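Local coordinates for protein sulfite reductase [ferredoxin] (Mycobacterium tuberculosis, PDB 1ZJ8) that reduces sulfite to sulfide with electrons from ferredoxin, using a siroheme and a [4Fe-4S] cluster, probably as a step in making sulfur-containing amino acids and cofactors, at residues D228-I233 / T387-L392; V178-P183 / K220-G225; T81-G86 / K435-E440. All blocks are in the same frame, centred on the assembly; numbering follows the deposited sequence.

Contact 1: residues D228-I233 / T387-L392. With SRM (siroheme), chain E.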
# COMPACT_ATOMS: atom_id res chain seq x y z
N ASP A 228 2.85 10.92 -6.86
CA ASP A 228 1.52 10.37 -6.50
C ASP A 228 1.61 8.93 -5.99
O ASP A 228 0.62 8.19 -6.04
CB ASP A 228 0.56 10.45 -7.70
CG ASP A 228 1.10 9.74 -8.93
OD1 ASP A 228 2.06 8.95 -8.82
OD2 ASP A 228 0.56 10.01 -10.03
N VAL A 229 2.78 8.55 -5.50
CA VAL A 229 3.08 7.16 -5.10
C VAL A 229 3.75 7.05 -3.71
O VAL A 229 4.50 6.11 -3.43
CB VAL A 229 3.97 6.45 -6.18
CG1 VAL A 229 3.24 6.33 -7.51
CG2 VAL A 229 5.30 7.18 -6.36
N ALA A 230 3.47 7.99 -2.83
CA ALA A 230 3.91 7.90 -1.44
C ALA A 230 5.33 7.38 -1.39
O ALA A 230 5.62 6.39 -0.72
CB ALA A 230 2.96 6.99 -0.63
N HIS A 231 6.22 8.04 -2.11
CA HIS A 231 7.56 7.50 -2.29
C HIS A 231 8.37 7.59 -1.04
O HIS A 231 9.14 6.69 -0.73
CB HIS A 231 8.28 8.22 -3.41
CG HIS A 231 8.44 9.70 -3.20
ND1 HIS A 231 9.65 10.27 -2.84
CD2 HIS A 231 7.57 10.72 -3.35
CE1 HIS A 231 9.51 11.58 -2.76
NE2 HIS A 231 8.26 11.88 -3.08
N GLU A 232 8.16 8.67 -0.29
CA GLU A 232 8.91 8.94 0.91
C GLU A 232 8.94 7.77 1.90
O GLU A 232 9.83 7.71 2.75
CB GLU A 232 8.35 10.20 1.59
CG GLU A 232 8.60 11.51 0.79
CD GLU A 232 7.35 12.15 0.16
OE1 GLU A 232 6.49 11.42 -0.40
OE2 GLU A 232 7.24 13.40 0.20
N ILE A 233 8.00 6.83 1.78
CA ILE A 233 7.92 5.66 2.68
C ILE A 233 8.09 4.29 1.98
O ILE A 233 7.68 3.25 2.49
CB ILE A 233 6.59 5.70 3.48
CG1 ILE A 233 5.37 5.70 2.54
CG2 ILE A 233 6.56 6.94 4.39
CD1 ILE A 233 4.49 4.47 2.66
N THR A 387 -5.11 2.77 -7.45
CA THR A 387 -4.41 3.95 -6.88
C THR A 387 -3.66 3.57 -5.61
O THR A 387 -4.09 2.70 -4.87
CB THR A 387 -5.44 5.08 -6.55
OG1 THR A 387 -6.15 5.41 -7.75
CG2 THR A 387 -4.82 6.38 -6.01
N PRO A 388 -2.51 4.19 -5.35
CA PRO A 388 -1.94 3.99 -4.01
C PRO A 388 -2.72 4.63 -2.85
O PRO A 388 -2.21 4.66 -1.73
CB PRO A 388 -0.52 4.59 -4.13
CG PRO A 388 -0.27 4.72 -5.64
CD PRO A 388 -1.61 4.97 -6.23
N TYR A 389 -3.95 5.08 -3.08
CA TYR A 389 -4.82 5.61 -2.02
C TYR A 389 -6.15 4.88 -2.01
O TYR A 389 -7.17 5.42 -1.55
CB TYR A 389 -4.96 7.12 -2.19
CG TYR A 389 -3.66 7.81 -1.85
CD1 TYR A 389 -2.71 8.08 -2.84
CD2 TYR A 389 -3.33 8.13 -0.52
CE1 TYR A 389 -1.50 8.66 -2.52
CE2 TYR A 389 -2.13 8.72 -0.20
CZ TYR A 389 -1.22 8.98 -1.20
OH TYR A 389 -0.01 9.57 -0.90
N GLN A 390 -6.10 3.63 -2.50
CA GLN A 390 -7.21 2.67 -2.51
C GLN A 390 -8.38 3.14 -3.37
O GLN A 390 -9.56 2.98 -3.00
CB GLN A 390 -7.70 2.37 -1.09
CG GLN A 390 -6.64 2.07 -0.08
CD GLN A 390 -7.21 2.07 1.32
OE1 GLN A 390 -8.00 2.95 1.68
NE2 GLN A 390 -6.82 1.08 2.12
N LYS A 391 -8.06 3.73 -4.51
CA LYS A 391 -9.04 4.30 -5.43
C LYS A 391 -8.86 3.70 -6.80
O LYS A 391 -7.93 2.92 -7.03
CB LYS A 391 -8.91 5.82 -5.44
CG LYS A 391 -9.56 6.49 -4.18
CD LYS A 391 -8.58 7.23 -3.29
CE LYS A 391 -9.21 7.74 -1.96
NZ LYS A 391 -9.20 6.83 -0.79
N LEU A 392 -9.76 4.00 -7.73
CA LEU A 392 -9.53 3.58 -9.11
C LEU A 392 -9.83 4.67 -10.12
O LEU A 392 -10.78 5.43 -9.96
CB LEU A 392 -10.29 2.30 -9.47
CG LEU A 392 -11.48 1.84 -8.63
CD1 LEU A 392 -12.17 0.63 -9.31
CD2 LEU A 392 -11.06 1.46 -7.23
FE SRM E . 0.76 -4.69 4.98
CHA SRM E . 1.29 -7.35 7.06
CHB SRM E . -2.49 -5.48 4.82
CHC SRM E . 0.27 -2.19 2.95
CHD SRM E . 3.05 -2.83 6.76
NA SRM E . -0.33 -6.24 5.62
C1A SRM E . 0.07 -7.30 6.35
C2A SRM E . -0.90 -8.44 6.35
CMA SRM E . -0.48 -9.45 5.33
CDA SRM E . -1.13 -9.01 7.72
CEA SRM E . -0.49 -10.30 8.10
O3A SRM E . 0.74 -10.38 8.13
O4A SRM E . -1.18 -11.30 8.39
C3A SRM E . -2.14 -7.73 5.93
CAA SRM E . -3.02 -8.51 5.01
CBA SRM E . -3.95 -9.24 5.94
CCA SRM E . -5.29 -9.44 5.31
O1A SRM E . -5.78 -8.51 4.64
O2A SRM E . -5.86 -10.54 5.47
C4A SRM E . -1.64 -6.43 5.41
NB SRM E . -0.80 -4.07 3.95
C1B SRM E . -2.07 -4.50 3.93
C2B SRM E . -2.94 -3.86 2.89
CMB SRM E . -3.90 -4.80 2.21
CDB SRM E . -3.73 -2.79 3.57
CEB SRM E . -4.69 -2.01 2.75
O3B SRM E . -5.93 -2.09 2.91
O4B SRM E . -4.22 -1.26 1.90
C3B SRM E . -1.86 -3.27 2.00
CAB SRM E . -1.41 -4.26 0.97
CBB SRM E . -0.83 -3.59 -0.24
CCB SRM E . -0.18 -4.61 -1.14
O1B SRM E . -0.74 -4.99 -2.16
O2B SRM E . 0.93 -5.05 -0.89
C4B SRM E . -0.73 -3.16 2.99
NC SRM E . 1.41 -2.87 4.95
C1C SRM E . 1.24 -2.01 3.93
C2C SRM E . 1.84 -0.77 4.14
CDC SRM E . 1.67 0.50 3.38
CEC SRM E . 2.49 0.80 2.19
O3C SRM E . 3.21 -0.09 1.67
O4C SRM E . 2.42 1.97 1.76
C3C SRM E . 2.58 -0.98 5.26
CAC SRM E . 3.41 0.14 5.80
CBC SRM E . 4.64 0.61 5.05
CCC SRM E . 5.78 -0.34 5.35
O1C SRM E . 5.79 -1.51 4.88
O2C SRM E . 6.70 0.10 6.10
C4C SRM E . 2.36 -2.26 5.70
ND SRM E . 2.17 -5.13 6.36
C1D SRM E . 2.83 -4.18 7.05
C2D SRM E . 3.32 -4.75 8.24
CAD SRM E . 4.58 -4.24 8.93
CBD SRM E . 5.89 -4.86 8.58
CCD SRM E . 7.21 -4.35 9.09
O1D SRM E . 8.00 -3.88 8.25
O2D SRM E . 7.49 -4.40 10.32
C3D SRM E . 2.93 -6.08 8.24
CDD SRM E . 3.58 -7.17 9.04
CED SRM E . 4.91 -7.80 8.66
O3D SRM E . 5.41 -7.62 7.55
O4D SRM E . 5.53 -8.52 9.46
C4D SRM E . 2.22 -6.30 7.07
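P388 meets D228 and V229 with CG, one corner of its ring. The apolar part of the contact is small. CG of P388 lies 4.2 Å from CA of V229, and the V229 methyl CG1 is 4.3 Å from CG of P388. CB of V229 points away from the 387-392 loop, so its side chain adds little beyond this one methyl.

A second kind of contact sets oxygen against carbon. D228 O is 3.6 Å from CG of P388. The same oxygen of D228 approaches the edge of the Y389 ring, near its plane, at 4.1 Å from CE1. Chi1 of Y389 (-70°) places CG beside the backbone N, and the ring extends from there past D228 O to A230. A230 CB, which points toward the 387-392 loop, is 3.9 Å from Y389 OH.

The polar groups turn to other partners. D228 OD2 is hydrogen-bonded to H342, and OD1 to S224. R480 makes a cation-pi contact with Y389 and also bonds to P388 O.

Siroheme borders both loops. I233 CD1 is 3.4 Å from O4C of the cofactor, and Q390 NE2 is 3.4 Å from its O3B. That amide nitrogen is hydrogen-bonded to A427 O.

Carbon-carbon and oxygen-carbon contacts therefore join two loops in a mostly buried place. The loop between strands 219-224 and 236-243 meets the loop between strands 384-386 and 392-397 by van der Waals contacts, beside the siroheme.

Contact 2: residues V178-P183 / K220-G225. With SRM (siroheme), chain E.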
# COMPACT_ATOMS: atom_id res chain seq x y z
N VAL A 178 4.77 -5.49 -5.20
CA VAL A 178 4.33 -4.58 -6.28
C VAL A 178 5.23 -3.35 -6.46
O VAL A 178 5.59 -2.68 -5.51
CB VAL A 178 2.91 -4.00 -6.04
CG1 VAL A 178 1.85 -4.80 -6.73
CG2 VAL A 178 2.63 -3.84 -4.57
N VAL A 179 5.54 -3.04 -7.70
CA VAL A 179 6.15 -1.78 -8.02
C VAL A 179 5.02 -0.77 -8.25
O VAL A 179 4.17 -0.98 -9.12
CB VAL A 179 6.96 -1.86 -9.32
CG1 VAL A 179 7.66 -0.51 -9.59
CG2 VAL A 179 7.95 -3.03 -9.29
N LEU A 180 5.03 0.32 -7.49
CA LEU A 180 3.99 1.35 -7.65
C LEU A 180 4.24 2.20 -8.91
O LEU A 180 5.39 2.40 -9.34
CB LEU A 180 3.88 2.22 -6.39
CG LEU A 180 3.76 1.52 -5.02
CD1 LEU A 180 3.60 2.56 -3.89
CD2 LEU A 180 2.63 0.53 -4.99
N GLY A 181 3.15 2.69 -9.52
CA GLY A 181 3.24 3.63 -10.64
C GLY A 181 2.15 4.70 -10.62
O GLY A 181 1.09 4.49 -10.03
N SER A 182 2.42 5.84 -11.26
CA SER A 182 1.39 6.86 -11.45
C SER A 182 0.18 6.25 -12.14
O SER A 182 0.31 5.68 -13.24
CB SER A 182 1.89 8.01 -12.31
OG SER A 182 0.80 8.78 -12.78
N PRO A 183 -0.99 6.38 -11.51
CA PRO A 183 -2.25 6.04 -12.13
C PRO A 183 -2.51 6.75 -13.44
O PRO A 183 -3.46 6.38 -14.13
CB PRO A 183 -3.29 6.54 -11.11
CG PRO A 183 -2.62 6.51 -9.85
CD PRO A 183 -1.18 6.84 -10.13
N LYS A 220 9.73 -2.76 -0.97
CA LYS A 220 8.69 -1.98 -1.60
C LYS A 220 9.29 -0.91 -2.51
O LYS A 220 10.19 -0.14 -2.11
CB LYS A 220 7.81 -1.32 -0.53
CG LYS A 220 6.87 -2.28 0.14
CD LYS A 220 6.14 -1.66 1.33
CE LYS A 220 5.10 -2.66 1.86
NZ LYS A 220 4.57 -2.36 3.23
N THR A 221 8.74 -0.83 -3.72
CA THR A 221 9.26 0.03 -4.75
C THR A 221 8.17 0.95 -5.34
O THR A 221 7.02 0.52 -5.56
CB THR A 221 9.93 -0.82 -5.85
OG1 THR A 221 11.06 -1.50 -5.29
CG2 THR A 221 10.39 0.03 -7.02
N ALA A 222 8.56 2.20 -5.61
CA ALA A 222 7.70 3.15 -6.27
C ALA A 222 8.41 3.89 -7.43
O ALA A 222 9.51 4.43 -7.25
CB ALA A 222 7.20 4.13 -5.26
N ILE A 223 7.78 3.92 -8.61
CA ILE A 223 8.34 4.61 -9.79
C ILE A 223 7.29 5.47 -10.52
O ILE A 223 6.32 4.92 -11.05
CB ILE A 223 8.94 3.59 -10.77
CG1 ILE A 223 10.12 2.86 -10.13
CG2 ILE A 223 9.39 4.29 -12.05
CD1 ILE A 223 10.65 1.73 -10.96
N SER A 224 7.51 6.80 -10.60
CA SER A 224 6.54 7.70 -11.24
C SER A 224 7.14 9.06 -11.65
O SER A 224 8.01 9.58 -10.98
CB SER A 224 5.33 7.93 -10.31
OG SER A 224 4.42 8.92 -10.79
N GLY A 225 6.64 9.62 -12.75
CA GLY A 225 6.95 10.99 -13.14
C GLY A 225 6.05 12.04 -12.50
O GLY A 225 6.03 13.20 -12.95
FE SRM E . 0.76 -4.69 4.98
CHA SRM E . 1.29 -7.35 7.06
CHB SRM E . -2.49 -5.48 4.82
CHC SRM E . 0.27 -2.19 2.95
CHD SRM E . 3.05 -2.83 6.76
NA SRM E . -0.33 -6.24 5.62
C1A SRM E . 0.07 -7.30 6.35
C2A SRM E . -0.90 -8.44 6.35
CMA SRM E . -0.48 -9.45 5.33
CDA SRM E . -1.13 -9.01 7.72
CEA SRM E . -0.49 -10.30 8.10
O3A SRM E . 0.74 -10.38 8.13
O4A SRM E . -1.18 -11.30 8.39
C3A SRM E . -2.14 -7.73 5.93
CAA SRM E . -3.02 -8.51 5.01
CBA SRM E . -3.95 -9.24 5.94
CCA SRM E . -5.29 -9.44 5.31
O1A SRM E . -5.78 -8.51 4.64
O2A SRM E . -5.86 -10.54 5.47
C4A SRM E . -1.64 -6.43 5.41
NB SRM E . -0.80 -4.07 3.95
C1B SRM E . -2.07 -4.50 3.93
C2B SRM E . -2.94 -3.86 2.89
CMB SRM E . -3.90 -4.80 2.21
CDB SRM E . -3.73 -2.79 3.57
CEB SRM E . -4.69 -2.01 2.75
O3B SRM E . -5.93 -2.09 2.91
O4B SRM E . -4.22 -1.26 1.90
C3B SRM E . -1.86 -3.27 2.00
CAB SRM E . -1.41 -4.26 0.97
CBB SRM E . -0.83 -3.59 -0.24
CCB SRM E . -0.18 -4.61 -1.14
O1B SRM E . -0.74 -4.99 -2.16
O2B SRM E . 0.93 -5.05 -0.89
C4B SRM E . -0.73 -3.16 2.99
NC SRM E . 1.41 -2.87 4.95
C1C SRM E . 1.24 -2.01 3.93
C2C SRM E . 1.84 -0.77 4.14
CDC SRM E . 1.67 0.50 3.38
CEC SRM E . 2.49 0.80 2.19
O3C SRM E . 3.21 -0.09 1.67
O4C SRM E . 2.42 1.97 1.76
C3C SRM E . 2.58 -0.98 5.26
CAC SRM E . 3.41 0.14 5.80
CBC SRM E . 4.64 0.61 5.05
CCC SRM E . 5.78 -0.34 5.35
O1C SRM E . 5.79 -1.51 4.88
O2C SRM E . 6.70 0.10 6.10
C4C SRM E . 2.36 -2.26 5.70
ND SRM E . 2.17 -5.13 6.36
C1D SRM E . 2.83 -4.18 7.05
C2D SRM E . 3.32 -4.75 8.24
CAD SRM E . 4.58 -4.24 8.93
CBD SRM E . 5.89 -4.86 8.58
CCD SRM E . 7.21 -4.35 9.09
O1D SRM E . 8.00 -3.88 8.25
O2D SRM E . 7.49 -4.40 10.32
C3D SRM E . 2.93 -6.08 8.24
CDD SRM E . 3.58 -7.17 9.04
CED SRM E . 4.91 -7.80 8.66
O3D SRM E . 5.41 -7.62 7.55
O4D SRM E . 5.53 -8.52 9.46
C4D SRM E . 2.22 -6.30 7.07
O HOH W 1 4.60 5.31 -12.88
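L180 and A222 pair in parallel, and their side chains lie on the same face of the sheet. The strand segments 178-181 and 220-224 run at 27° to each other. CB of L180 is 3.7 Å from T221 O and 4.0 Å from CB of A222. CG stands anti to the carbonyl carbon, beside the backbone N (chi1 -50°). L180 CG lies 3.5 Å from T221 O, which also accepts from L180 N. Of the two methyls, L180 CD1 goes on over A222 and comes 4.2 Å from its CB. L180 CD2 is 4.4 Å from T221 O.

Two backbone bonds hold L180 to the neighbouring strand. L180 N donates to T221 O at 2.8 Å. I223 N donates to L180 O at 2.9 Å. One step beyond these direct bonds, a water accepts from S182 N and donates to I223 O.

V179, T221 and I223 have their side chains on the other face. CG1 of V179 lies 4.0 Å from CD1 of I223, and both residues pack on I199 of helix 196-206. This helix connects the two strands in a beta-alpha-beta unit. T221 OG1 bonds to W281.

K220 lies at the siroheme end. Its NZ makes a weak bond to O3C of the cofactor, doubtful because the place of NZ is unsure. The chemistry is that of a parallel sheet edge: two direct bonds tie the backbones, a water adds a further link, and buried aliphatic groups pack on both faces.

Contact 3: residues T81-G86 / K435-E440. With SF4 (iron/sulfur cluster), chain D.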
# COMPACT_ATOMS: atom_id res chain seq x y z
N THR A 81 -2.66 -16.72 5.13
CA THR A 81 -3.72 -17.38 5.89
C THR A 81 -4.68 -16.31 6.48
O THR A 81 -4.21 -15.26 6.94
CB THR A 81 -3.06 -18.22 7.00
OG1 THR A 81 -3.79 -19.44 7.20
CG2 THR A 81 -2.89 -17.43 8.30
N GLN A 82 -6.00 -16.53 6.49
CA GLN A 82 -6.91 -15.52 7.06
C GLN A 82 -7.39 -15.84 8.50
O GLN A 82 -7.33 -16.99 8.94
CB GLN A 82 -8.08 -15.20 6.10
CG GLN A 82 -9.24 -16.21 6.02
CD GLN A 82 -10.52 -15.62 5.35
OE1 GLN A 82 -10.51 -15.22 4.18
NE2 GLN A 82 -11.62 -15.61 6.10
N ARG A 83 -7.85 -14.81 9.21
CA ARG A 83 -8.25 -14.91 10.64
C ARG A 83 -9.57 -15.67 10.84
O ARG A 83 -10.60 -15.31 10.24
CB ARG A 83 -8.36 -13.52 11.29
CG ARG A 83 -8.59 -13.51 12.83
CD ARG A 83 -9.23 -12.18 13.31
NE ARG A 83 -9.29 -11.97 14.77
CZ ARG A 83 -8.26 -11.62 15.54
NH1 ARG A 83 -7.04 -11.49 15.02
NH2 ARG A 83 -8.43 -11.41 16.84
N GLU A 84 -9.54 -16.69 11.70
CA GLU A 84 -10.75 -17.43 12.08
C GLU A 84 -11.73 -16.48 12.77
O GLU A 84 -11.33 -15.50 13.43
CB GLU A 84 -10.41 -18.62 13.00
CG GLU A 84 -11.56 -19.61 13.21
CD GLU A 84 -12.00 -20.24 11.91
OE1 GLU A 84 -11.34 -21.20 11.48
OE2 GLU A 84 -13.00 -19.79 11.31
N GLN A 85 -13.02 -16.80 12.61
CA GLN A 85 -14.10 -15.97 13.15
C GLN A 85 -14.21 -16.05 14.67
O GLN A 85 -13.87 -17.07 15.27
CB GLN A 85 -15.47 -16.45 12.61
CG GLN A 85 -15.62 -16.51 11.10
CD GLN A 85 -15.48 -15.14 10.45
OE1 GLN A 85 -15.71 -14.10 11.08
NE2 GLN A 85 -15.08 -15.13 9.18
N GLY A 86 -14.70 -14.98 15.29
CA GLY A 86 -15.11 -14.99 16.70
C GLY A 86 -14.06 -14.60 17.74
O GLY A 86 -14.38 -14.41 18.91
N LYS A 435 -4.97 -11.46 11.17
CA LYS A 435 -4.60 -12.13 12.41
C LYS A 435 -3.84 -11.25 13.40
O LYS A 435 -3.65 -11.67 14.55
CB LYS A 435 -3.78 -13.37 12.14
CG LYS A 435 -4.50 -14.46 11.34
CD LYS A 435 -3.54 -15.63 11.04
CE LYS A 435 -2.16 -15.14 10.49
NZ LYS A 435 -2.25 -14.11 9.40
N LEU A 436 -3.43 -10.05 12.99
CA LEU A 436 -2.63 -9.18 13.88
C LEU A 436 -3.35 -7.92 14.38
O LEU A 436 -2.73 -7.08 15.04
CB LEU A 436 -1.33 -8.78 13.18
CG LEU A 436 -0.59 -9.94 12.52
CD1 LEU A 436 0.68 -9.40 11.84
CD2 LEU A 436 -0.26 -11.04 13.53
N SER A 437 -4.65 -7.82 14.09
CA SER A 437 -5.48 -6.65 14.45
C SER A 437 -6.13 -6.74 15.82
O SER A 437 -6.53 -7.82 16.26
CB SER A 437 -6.62 -6.49 13.43
OG SER A 437 -6.81 -7.73 12.73
N PHE A 438 -6.27 -5.59 16.47
CA PHE A 438 -6.99 -5.47 17.74
C PHE A 438 -8.37 -4.83 17.53
O PHE A 438 -9.23 -4.86 18.42
CB PHE A 438 -6.15 -4.68 18.75
CG PHE A 438 -4.80 -5.26 18.97
CD1 PHE A 438 -4.67 -6.55 19.48
CD2 PHE A 438 -3.66 -4.55 18.64
CE1 PHE A 438 -3.41 -7.13 19.67
CE2 PHE A 438 -2.39 -5.11 18.82
CZ PHE A 438 -2.26 -6.41 19.34
N ALA A 439 -8.59 -4.27 16.34
CA ALA A 439 -9.83 -3.58 16.03
C ALA A 439 -10.29 -3.77 14.59
O ALA A 439 -9.52 -4.19 13.69
CB ALA A 439 -9.71 -2.09 16.32
N GLU A 440 -11.56 -3.44 14.40
CA GLU A 440 -12.22 -3.49 13.12
C GLU A 440 -12.00 -2.15 12.40
O GLU A 440 -12.09 -1.08 12.99
CB GLU A 440 -13.71 -3.80 13.32
CG GLU A 440 -14.46 -4.01 12.04
CD GLU A 440 -13.78 -5.03 11.14
OE1 GLU A 440 -13.79 -6.21 11.55
OE2 GLU A 440 -13.22 -4.64 10.07
FE1 SF4 D . -2.22 -4.55 11.26
FE2 SF4 D . -2.11 -4.33 8.54
FE3 SF4 D . -3.67 -6.25 9.70
FE4 SF4 D . -4.30 -3.59 9.68
S1 SF4 D . -4.18 -4.99 7.85
S2 SF4 D . -4.44 -5.03 11.51
S3 SF4 D . -2.27 -2.59 10.03
S4 SF4 D . -1.38 -6.13 9.81
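K435 folds its side chain back over T81, and the two side chains cross at about a right angle. Chi3 and chi4 of the lysine, both -47°, turn CE and then NZ out of an extended line. The T81 methyl CG2 meets this turned part, 3.3 Å from both CD and CE of K435. K435 NZ then reaches T81 O at 3.3 Å in a weak hydrogen bond. A second weak bond runs from NZ to O4A of the siroheme. The lysine thus lies between strand 79-83 and a siroheme carboxylate, with a weak bond to each.

R83 meets the cluster-binding loop at K435. Its CB is 4.0 Å from CG of K435. The arginine chain is extended from CG to NE. The guanidinium has K435 O near its plane at the edge, 3.4 Å from R83 NH1. S437 O approaches obliquely, 3.9 Å from NH1 of R83. The firm bonds of this group lie nearby: NH1 binds C434 O, and NH2 binds Y87 O and T92 OG1. T92 OG1 also bonds to S437 O.

S437 faces the iron-sulfur cluster, with its CB 3.3 Å from the cluster atom S2. C434, just before K435, lies in the cluster pocket and is probably a cluster ligand, as in related enzymes.

Two basic side chains thus work at this contact. K435 lies by a siroheme carboxylate, where its charge would probably offset the acid. R83 bonds to C434 O and, with its backbone bond to F433, ties the cluster-binding loop to strand 79-83.

How the contacts relate
Contacts 1 and 2 are neighbours, with centres 8 Å apart. D228 OD2 of contact 1 bonds to S182 OG of contact 2 at 3.0 Å, and V229 O lies 3.7 Å from L180 CD1. Both border the same siroheme carboxylate: I233 is near O4C, and K220 is near O3C. Contact 3 stands apart. Its centre is 25 Å from that of contact 1 and 29 Å from that of contact 2, with nearest atoms about 12 Å away in each case. In sequence, contacts 1 and 2 both fall inside the long loop that contact 3 closes. Contacts 1 and 2 lie together by one carboxylate of the siroheme, while contact 3 lies by another and by the iron-sulfur cluster.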